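Local structure of enterotoxin type A (Staphylococcus aureus, 1DYQ) at residues G178-S190 and I220-S234. The protein acts as a superantigen, binding MHC class II molecules, with the help of zinc, and T-cell receptors to activate the host immune system, and causes staphylococcal food poisoning. The protein carries 3 engineered substitutions. Sequence-based numbering, arbitrary orientation.
Sequences GKVQRGLIVFHTS and INSENMHIDIYLYTS. With ZN (zinc ion), chain B.
The guanidinium of R182 lies flat over one face of the Y232 ring, the planes 28° apart, in a cation-pi stack with CZ of R182 4.3 Å from the ring centroid of Y232. Both residues belong to an antiparallel strand pair, 182-188 with 226-232, in the beta-grasp domain of this toxin family. The guanidinium edge is used as well: NE of R182 donates a nearly straight, salt-bridging hydrogen bond of 2.8 Å, in plane, to OXT of the C-terminal S234, and NH2 of R182 donates to a water that returns a weak bond to the same OXT. At the far end of this sheet face, CB of H188 sits over one face of the H226 ring, toward its rim, as a CH-pi contact. CG of D228 lies at the in-plane edge of the H226 ring, and OD2 of D228 at the edge of the H188 ring.

The pair illustrates how alternate residues on one face can present a metal site, here H188 opposite H226, with D228 two residues beyond H226. The two histidine side chains run alongside each other, ring planes oblique; CG of H226 between its backbone N and carbonyl carbon (chi1 65°) and CG of H188 anti to its backbone N (chi1 -161°) bring NE2 and ND1 to the zinc ion. That ion serves the zinc-dependent site for MHC class II, which is also bound at a zinc-independent one.

Between the two ends, L184 CD2 approaches Y230 CD1 at 3.6 Å, and W131 lies nearly parallel to the Y230 ring. The other face is apolar: I185 lies beside I229 and slants across I227, F187 runs alongside I227, and helix 153-168 packs against I185 and F187. Near the C-terminus an extra residue is accommodated as a classic beta bulge, Q181 and R182 both facing Y232, whose O accepts from both backbone N atoms. Zinc itself is held by ND1 of H188 at 2.3 Å, NE2 of H226 at 2.2 Å and OD2 of D228 at 2.2 Å.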
ATOM      1  N   GLY A 178      -0.471 -16.286 -15.058  1.00 19.91           N
ATOM      2  CA  GLY A 178       0.029 -15.925 -13.705  1.00 19.42           C
ATOM      3  C   GLY A 178       0.834 -17.110 -13.170  1.00 17.46           C
ATOM      4  O   GLY A 178       0.264 -18.042 -12.617  1.00 18.48           O
ATOM      5  N   LYS A 179       2.152 -17.083 -13.408  1.00 18.95           N
ATOM      6  CA  LYS A 179       2.988 -18.218 -13.049  1.00 20.29           C
ATOM      7  C   LYS A 179       3.498 -18.248 -11.645  1.00 18.47           C
ATOM      8  O   LYS A 179       3.869 -19.322 -11.111  1.00 19.00           O
ATOM      9  CB  LYS A 179       4.166 -18.334 -14.039  1.00 20.81           C
ATOM     10  CG  LYS A 179       3.766 -18.456 -15.493  1.00 26.34           C
ATOM     11  CD  LYS A 179       3.012 -19.740 -15.779  1.00 30.83           C
ATOM     12  CE  LYS A 179       2.175 -19.658 -17.034  1.00 36.72           C
ATOM     13  NZ  LYS A 179       2.833 -20.225 -18.230  1.00 38.22           N
ATOM     14  N   VAL A 180       3.608 -17.102 -10.975  1.00 17.15           N
ATOM     15  CA  VAL A 180       4.128 -17.012  -9.630  1.00 17.25           C
ATOM     16  C   VAL A 180       3.126 -17.584  -8.618  1.00 16.06           C
ATOM     17  O   VAL A 180       1.945 -17.252  -8.685  1.00 17.61           O
ATOM     18  CB  VAL A 180       4.422 -15.541  -9.271  1.00 15.45           C
ATOM     19  CG1 VAL A 180       4.864 -15.390  -7.821  1.00 17.29           C
ATOM     20  CG2 VAL A 180       5.469 -14.961 -10.211  1.00 19.80           C
ATOM     21  N   GLN A 181       3.579 -18.498  -7.794  1.00 15.63           N
ATOM     22  CA  GLN A 181       2.749 -19.208  -6.856  1.00 15.73           C
ATOM     23  C   GLN A 181       2.993 -18.834  -5.414  1.00 16.11           C
ATOM     24  O   GLN A 181       2.200 -19.147  -4.530  1.00 17.50           O
ATOM     25  CB  GLN A 181       2.879 -20.742  -7.038  1.00 18.36           C
ATOM     26  CG  GLN A 181       2.571 -21.217  -8.452  1.00 17.08           C
ATOM     27  CD  GLN A 181       1.128 -20.967  -8.871  1.00 16.78           C
ATOM     28  OE1 GLN A 181       0.221 -21.158  -8.076  1.00 17.67           O
ATOM     29  NE2 GLN A 181       0.971 -20.516 -10.102  1.00 18.12           N
ATOM     30  N   ARG A 182       4.185 -18.280  -5.128  1.00 14.53           N
ATOM     31  CA  ARG A 182       4.527 -17.777  -3.815  1.00 16.51           C
ATOM     32  C   ARG A 182       5.369 -16.495  -3.985  1.00 14.12           C
ATOM     33  O   ARG A 182       6.073 -16.327  -4.955  1.00 15.49           O
ATOM     34  CB  ARG A 182       5.376 -18.771  -3.008  1.00 19.36           C
ATOM     35  CG  ARG A 182       4.705 -20.080  -2.676  1.00 21.57           C
ATOM     36  CD  ARG A 182       5.626 -21.000  -1.872  1.00 23.21           C
ATOM     37  NE  ARG A 182       6.786 -21.398  -2.662  1.00 23.36           N
ATOM     38  CZ  ARG A 182       8.023 -21.518  -2.180  1.00 28.17           C
ATOM     39  NH1 ARG A 182       8.281 -21.246  -0.915  1.00 30.83           N
ATOM     40  NH2 ARG A 182       9.008 -21.903  -2.980  1.00 31.22           N
ATOM     41  N   GLY A 183       5.289 -15.620  -2.970  1.00 14.39           N
ATOM     42  CA  GLY A 183       6.087 -14.384  -3.088  1.00 15.19           C
ATOM     43  C   GLY A 183       6.148 -13.608  -1.784  1.00 14.29           C
ATOM     44  O   GLY A 183       5.244 -13.672  -0.956  1.00 15.18           O
ATOM     45  N   LEU A 184       7.303 -12.985  -1.572  1.00 14.15           N
ATOM     46  CA  LEU A 184       7.605 -12.219  -0.369  1.00 13.88           C
ATOM     47  C   LEU A 184       8.223 -10.865  -0.755  1.00 15.01           C
ATOM     48  O   LEU A 184       8.991 -10.758  -1.695  1.00 13.72           O
ATOM     49  CB  LEU A 184       8.670 -12.991   0.451  1.00 16.18           C
ATOM     50  CG  LEU A 184       9.272 -12.209   1.628  1.00 14.95           C
ATOM     51  CD1 LEU A 184       8.245 -12.039   2.729  1.00 14.90           C
ATOM     52  CD2 LEU A 184      10.473 -12.993   2.186  1.00 17.70           C
ATOM     53  N   ILE A 185       7.745  -9.794  -0.092  1.00 13.15           N
ATOM     54  CA  ILE A 185       8.352  -8.475  -0.305  1.00 13.34           C
ATOM     55  C   ILE A 185       8.847  -7.934   1.038  1.00 13.83           C
ATOM     56  O   ILE A 185       8.224  -8.113   2.074  1.00 13.22           O
ATOM     57  CB  ILE A 185       7.390  -7.472  -0.954  1.00 13.06           C
ATOM     58  CG1 ILE A 185       8.095  -6.121  -1.204  1.00 13.79           C
ATOM     59  CG2 ILE A 185       6.153  -7.264  -0.084  1.00 15.44           C
ATOM     60  CD1 ILE A 185       7.368  -5.273  -2.256  1.00 13.26           C
ATOM     61  N   VAL A 186      10.080  -7.435   1.012  1.00 13.39           N
ATOM     62  CA  VAL A 186      10.737  -6.918   2.205  1.00 12.31           C
ATOM     63  C   VAL A 186      11.207  -5.481   1.949  1.00 10.72           C
ATOM     64  O   VAL A 186      11.847  -5.149   0.968  1.00 12.59           O
ATOM     65  CB  VAL A 186      11.969  -7.784   2.560  1.00 13.56           C
ATOM     66  CG1 VAL A 186      12.662  -7.281   3.810  1.00 15.72           C
ATOM     67  CG2 VAL A 186      11.576  -9.247   2.722  1.00 15.72           C
ATOM     68  N   PHE A 187      10.843  -4.623   2.917  1.00 11.46           N
ATOM     69  CA  PHE A 187      11.222  -3.212   2.887  1.00 12.75           C
ATOM     70  C   PHE A 187      12.397  -3.042   3.861  1.00 13.97           C
ATOM     71  O   PHE A 187      12.287  -3.012   5.055  1.00 15.29           O
ATOM     72  CB  PHE A 187      10.001  -2.353   3.310  1.00 13.28           C
ATOM     73  CG  PHE A 187       8.820  -2.586   2.378  1.00 11.26           C
ATOM     74  CD1 PHE A 187       8.685  -1.929   1.212  1.00 11.63           C
ATOM     75  CD2 PHE A 187       7.872  -3.559   2.758  1.00 13.19           C
ATOM     76  CE1 PHE A 187       7.636  -2.191   0.322  1.00 11.93           C
ATOM     77  CE2 PHE A 187       6.822  -3.846   1.864  1.00 11.81           C
ATOM     78  CZ  PHE A 187       6.712  -3.170   0.690  1.00 12.96           C
ATOM     79  N   HIS A 188      13.598  -3.156   3.220  1.00 13.87           N
ATOM     80  CA  HIS A 188      14.819  -3.341   3.992  1.00 14.36           C
ATOM     81  C   HIS A 188      15.491  -2.025   4.346  1.00 14.93           C
ATOM     82  O   HIS A 188      16.200  -1.433   3.561  1.00 16.31           O
ATOM     83  CB  HIS A 188      15.806  -4.228   3.216  1.00 15.74           C
ATOM     84  CG  HIS A 188      16.854  -4.828   4.134  1.00 19.08           C
ATOM     85  ND1 HIS A 188      17.632  -5.850   3.644  1.00 21.15           N
ATOM     86  CD2 HIS A 188      17.220  -4.675   5.392  1.00 18.46           C
ATOM     87  CE1 HIS A 188      18.494  -6.270   4.540  1.00 14.41           C
ATOM     88  NE2 HIS A 188      18.259  -5.557   5.646  1.00 19.51           N
ATOM     89  N   THR A 189      15.236  -1.573   5.573  1.00 19.99           N
ATOM     90  CA  THR A 189      15.752  -0.310   6.065  1.00 23.08           C
ATOM     91  C   THR A 189      17.133  -0.451   6.693  1.00 27.23           C
ATOM     92  O   THR A 189      17.500  -1.549   7.107  1.00 27.38           O
ATOM     93  CB  THR A 189      14.772   0.241   7.150  1.00 24.51           C
ATOM     94  OG1 THR A 189      14.352  -0.891   7.954  1.00 25.72           O
ATOM     95  CG2 THR A 189      13.545   0.825   6.480  1.00 24.23           C
ATOM     96  N   SER A 190      17.856   0.653   6.805  1.00 29.82           N
ATOM     97  CA  SER A 190      19.166   0.696   7.435  1.00 35.34           C
ATOM     98  C   SER A 190      19.050   0.342   8.926  1.00 38.89           C
ATOM     99  O   SER A 190      19.779  -0.500   9.433  1.00 40.16           O
ATOM    100  CB  SER A 190      19.751   2.118   7.329  1.00 36.92           C
ATOM    101  OG  SER A 190      20.103   2.431   6.002  1.00 39.80           O
ATOM    102  N   ILE A 220       8.559   4.466   7.176  1.00 13.75           N
ATOM    103  CA  ILE A 220       9.991   4.119   7.305  1.00 14.85           C
ATOM    104  C   ILE A 220      10.835   5.195   6.660  1.00 13.35           C
ATOM    105  O   ILE A 220      10.389   6.002   5.830  1.00 13.62           O
ATOM    106  CB  ILE A 220      10.306   2.755   6.669  1.00 15.50           C
ATOM    107  CG1 ILE A 220      10.056   2.769   5.180  1.00 16.23           C
ATOM    108  CG2 ILE A 220       9.624   1.615   7.400  1.00 15.69           C
ATOM    109  CD1 ILE A 220      10.270   1.471   4.439  1.00 15.41           C
ATOM    110  N   ASN A 221      12.117   5.231   7.054  1.00 15.87           N
ATOM    111  CA  ASN A 221      13.070   6.162   6.458  1.00 16.40           C
ATOM    112  C   ASN A 221      13.555   5.643   5.100  1.00 17.01           C
ATOM    113  O   ASN A 221      14.021   4.502   5.020  1.00 17.04           O
ATOM    114  CB  ASN A 221      14.277   6.333   7.398  1.00 21.32           C
ATOM    115  CG  ASN A 221      15.039   7.602   7.019  1.00 24.30           C
ATOM    116  OD1 ASN A 221      15.598   7.706   5.948  1.00 27.05           O
ATOM    117  ND2 ASN A 221      14.978   8.601   7.897  1.00 32.40           N
ATOM    118  N   SER A 222      13.461   6.474   4.081  1.00 15.41           N
ATOM    119  CA  SER A 222      13.780   6.031   2.727  1.00 15.67           C
ATOM    120  C   SER A 222      15.293   6.087   2.497  1.00 17.60           C
ATOM    121  O   SER A 222      15.751   5.582   1.478  1.00 18.40           O
ATOM    122  CB  SER A 222      13.042   6.875   1.691  1.00 17.38           C
ATOM    123  OG  SER A 222      13.439   8.242   1.811  1.00 17.46           O
ATOM    124  N   GLU A 223      15.999   6.800   3.370  1.00 18.70           N
ATOM    125  CA  GLU A 223      17.372   7.042   3.254  1.00 21.67           C
ATOM    126  C   GLU A 223      18.075   5.666   3.439  1.00 21.52           C
ATOM    127  O   GLU A 223      18.011   4.914   4.365  1.00 21.93           O
ATOM    128  CB  GLU A 223      18.049   7.969   4.191  1.00 25.14           C
ATOM    129  CG  GLU A 223      19.496   8.312   3.818  1.00 33.43           C
ATOM    130  CD  GLU A 223      20.153   9.314   4.726  1.00 37.88           C
ATOM    131  OE1 GLU A 223      19.949   9.270   5.962  1.00 42.30           O
ATOM    132  OE2 GLU A 223      20.935  10.161   4.221  1.00 40.41           O
ATOM    133  N   ASN A 224      18.803   5.479   2.375  1.00 24.64           N
ATOM    134  CA  ASN A 224      19.585   4.327   2.080  1.00 24.44           C
ATOM    135  C   ASN A 224      18.830   3.033   2.053  1.00 25.35           C
ATOM    136  O   ASN A 224      19.486   1.969   2.284  1.00 25.50           O
ATOM    137  CB  ASN A 224      20.751   4.155   3.031  1.00 29.85           C
ATOM    138  CG  ASN A 224      21.581   5.394   3.209  1.00 34.71           C
ATOM    139  OD1 ASN A 224      21.810   5.841   4.348  1.00 38.35           O
ATOM    140  ND2 ASN A 224      22.032   5.986   2.120  1.00 35.87           N
ATOM    141  N   MET A 225      17.544   3.005   1.885  1.00 19.05           N
ATOM    142  CA  MET A 225      16.797   1.723   1.980  1.00 19.43           C
ATOM    143  C   MET A 225      16.695   1.072   0.635  1.00 15.10           C
ATOM    144  O   MET A 225      16.992   1.627  -0.421  1.00 19.45           O
ATOM    145  CB  MET A 225      15.412   2.111   2.511  1.00 20.32           C
ATOM    146  CG  MET A 225      14.433   0.983   2.644  1.00 25.60           C
ATOM    147  SD  MET A 225      13.089   0.977   1.378  1.00 27.95           S
ATOM    148  CE  MET A 225      12.661   2.705   1.493  1.00 10.71           C
ATOM    149  N   HIS A 226      16.306  -0.227   0.657  1.00 14.11           N
ATOM    150  CA  HIS A 226      16.002  -0.863  -0.646  1.00 14.66           C
ATOM    151  C   HIS A 226      14.924  -1.927  -0.394  1.00 12.13           C
ATOM    152  O   HIS A 226      14.550  -2.148   0.744  1.00 13.29           O
ATOM    153  CB  HIS A 226      17.248  -1.468  -1.281  1.00 14.19           C
ATOM    154  CG  HIS A 226      17.802  -2.591  -0.477  1.00 14.04           C
ATOM    155  ND1 HIS A 226      18.764  -2.433   0.483  1.00 14.33           N
ATOM    156  CD2 HIS A 226      17.453  -3.909  -0.459  1.00 15.37           C
ATOM    157  CE1 HIS A 226      19.021  -3.579   1.077  1.00 14.52           C
ATOM    158  NE2 HIS A 226      18.252  -4.455   0.508  1.00 18.91           N
ATOM    159  N   ILE A 227      14.436  -2.502  -1.476  1.00 11.63           N
ATOM    160  CA  ILE A 227      13.358  -3.491  -1.389  1.00 12.50           C
ATOM    161  C   ILE A 227      13.884  -4.832  -1.957  1.00 11.26           C
ATOM    162  O   ILE A 227      14.502  -4.810  -3.006  1.00 14.38           O
ATOM    163  CB  ILE A 227      12.172  -2.996  -2.245  1.00 13.55           C
ATOM    164  CG1 ILE A 227      11.472  -1.848  -1.464  1.00 14.66           C
ATOM    165  CG2 ILE A 227      11.183  -4.126  -2.493  1.00 15.13           C
ATOM    166  CD1 ILE A 227      10.477  -1.076  -2.324  1.00 14.66           C
ATOM    167  N   ASP A 228      13.473  -5.892  -1.297  1.00 12.04           N
ATOM    168  CA  ASP A 228      13.785  -7.238  -1.772  1.00 12.24           C
ATOM    169  C   ASP A 228      12.483  -7.982  -2.095  1.00 12.93           C
ATOM    170  O   ASP A 228      11.564  -7.953  -1.288  1.00 13.52           O
ATOM    171  CB  ASP A 228      14.524  -8.076  -0.723  1.00 13.08           C
ATOM    172  CG  ASP A 228      15.792  -7.406  -0.266  1.00 11.87           C
ATOM    173  OD1 ASP A 228      16.633  -7.008  -1.084  1.00 13.83           O
ATOM    174  OD2 ASP A 228      15.794  -7.180   0.972  1.00 15.82           O
ATOM    175  N   ILE A 229      12.477  -8.591  -3.260  1.00 12.20           N
ATOM    176  CA  ILE A 229      11.303  -9.347  -3.706  1.00 12.36           C
ATOM    177  C   ILE A 229      11.736 -10.769  -4.070  1.00 14.98           C
ATOM    178  O   ILE A 229      12.694 -10.900  -4.865  1.00 16.03           O
ATOM    179  CB  ILE A 229      10.644  -8.642  -4.896  1.00 14.02           C
ATOM    180  CG1 ILE A 229      10.055  -7.275  -4.409  1.00 13.52           C
ATOM    181  CG2 ILE A 229       9.487  -9.486  -5.430  1.00 14.75           C
ATOM    182  CD1 ILE A 229       9.526  -6.434  -5.539  1.00 13.87           C
ATOM    183  N   TYR A 230      11.118 -11.736  -3.485  1.00 15.36           N
ATOM    184  CA  TYR A 230      11.380 -13.160  -3.767  1.00 15.74           C
ATOM    185  C   TYR A 230      10.108 -13.789  -4.356  1.00 16.59           C
ATOM    186  O   TYR A 230       9.084 -13.814  -3.660  1.00 16.38           O
ATOM    187  CB  TYR A 230      11.738 -13.881  -2.466  1.00 17.17           C
ATOM    188  CG  TYR A 230      12.828 -13.212  -1.661  1.00 20.86           C
ATOM    189  CD1 TYR A 230      12.530 -12.250  -0.701  1.00 19.06           C
ATOM    190  CD2 TYR A 230      14.176 -13.521  -1.880  1.00 21.43           C
ATOM    191  CE1 TYR A 230      13.520 -11.609   0.006  1.00 20.98           C
ATOM    192  CE2 TYR A 230      15.171 -12.898  -1.151  1.00 20.70           C
ATOM    193  CZ  TYR A 230      14.842 -11.953  -0.217  1.00 22.01           C
ATOM    194  OH  TYR A 230      15.822 -11.301   0.511  1.00 21.66           O
ATOM    195  N   LEU A 231      10.192 -14.250  -5.584  1.00 14.39           N
ATOM    196  CA  LEU A 231       9.054 -14.858  -6.265  1.00 14.24           C
ATOM    197  C   LEU A 231       9.418 -16.327  -6.635  1.00 18.34           C
ATOM    198  O   LEU A 231      10.564 -16.585  -6.957  1.00 17.02           O
ATOM    199  CB  LEU A 231       8.719 -14.126  -7.536  1.00 14.78           C
ATOM    200  CG  LEU A 231       8.512 -12.595  -7.454  1.00 16.29           C
ATOM    201  CD1 LEU A 231       8.297 -12.034  -8.829  1.00 15.71           C
ATOM    202  CD2 LEU A 231       7.308 -12.331  -6.536  1.00 16.81           C
ATOM    203  N   TYR A 232       8.422 -17.172  -6.505  1.00 16.75           N
ATOM    204  CA  TYR A 232       8.634 -18.610  -6.828  1.00 18.23           C
ATOM    205  C   TYR A 232       7.494 -19.085  -7.717  1.00 20.64           C
ATOM    206  O   TYR A 232       6.342 -18.721  -7.504  1.00 18.56           O
ATOM    207  CB  TYR A 232       8.660 -19.420  -5.542  1.00 18.49           C
ATOM    208  CG  TYR A 232       9.664 -18.924  -4.519  1.00 20.23           C
ATOM    209  CD1 TYR A 232       9.297 -17.930  -3.607  1.00 19.69           C
ATOM    210  CD2 TYR A 232      10.974 -19.368  -4.515  1.00 21.26           C
ATOM    211  CE1 TYR A 232      10.209 -17.418  -2.712  1.00 21.03           C
ATOM    212  CE2 TYR A 232      11.888 -18.878  -3.597  1.00 22.28           C
ATOM    213  CZ  TYR A 232      11.498 -17.903  -2.701  1.00 22.41           C
ATOM    214  OH  TYR A 232      12.402 -17.395  -1.795  1.00 23.28           O
ATOM    215  N   THR A 233       7.815 -19.967  -8.685  1.00 19.44           N
ATOM    216  CA  THR A 233       6.786 -20.493  -9.568  1.00 22.43           C
ATOM    217  C   THR A 233       6.236 -21.837  -9.128  1.00 22.72           C
ATOM    218  O   THR A 233       5.529 -22.509  -9.905  1.00 24.84           O
ATOM    219  CB  THR A 233       7.247 -20.559 -11.027  1.00 23.48           C
ATOM    220  OG1 THR A 233       8.438 -21.361 -11.113  1.00 23.71           O
ATOM    221  CG2 THR A 233       7.508 -19.176 -11.582  1.00 22.62           C
ATOM    222  N   SER A 234       6.514 -22.253  -7.926  1.00 23.41           N
ATOM    223  CA  SER A 234       5.984 -23.449  -7.318  1.00 26.84           C
ATOM    224  C   SER A 234       5.978 -23.299  -5.795  1.00 27.62           C
ATOM    225  O   SER A 234       5.573 -24.256  -5.118  1.00 28.56           O
ATOM    226  CB  SER A 234       6.791 -24.687  -7.704  1.00 27.45           C
ATOM    227  OG  SER A 234       8.157 -24.499  -7.419  1.00 29.88           O
ATOM    228  OXT SER A 234       6.477 -22.249  -5.326  1.00 26.61           O
TER
HETATM  229 ZN    ZN B 234      17.770  -6.408   1.453  1.00 15.96          ZN
HETATM  230  O   HOH W   1       3.694 -21.842 -12.114  1.00 29.21           O
HETATM  231  O   HOH W   2       9.474 -22.941  -5.415  1.00 40.42           O
HETATM  232  O   HOH W   3      16.478   3.412   5.853  1.00 31.94           O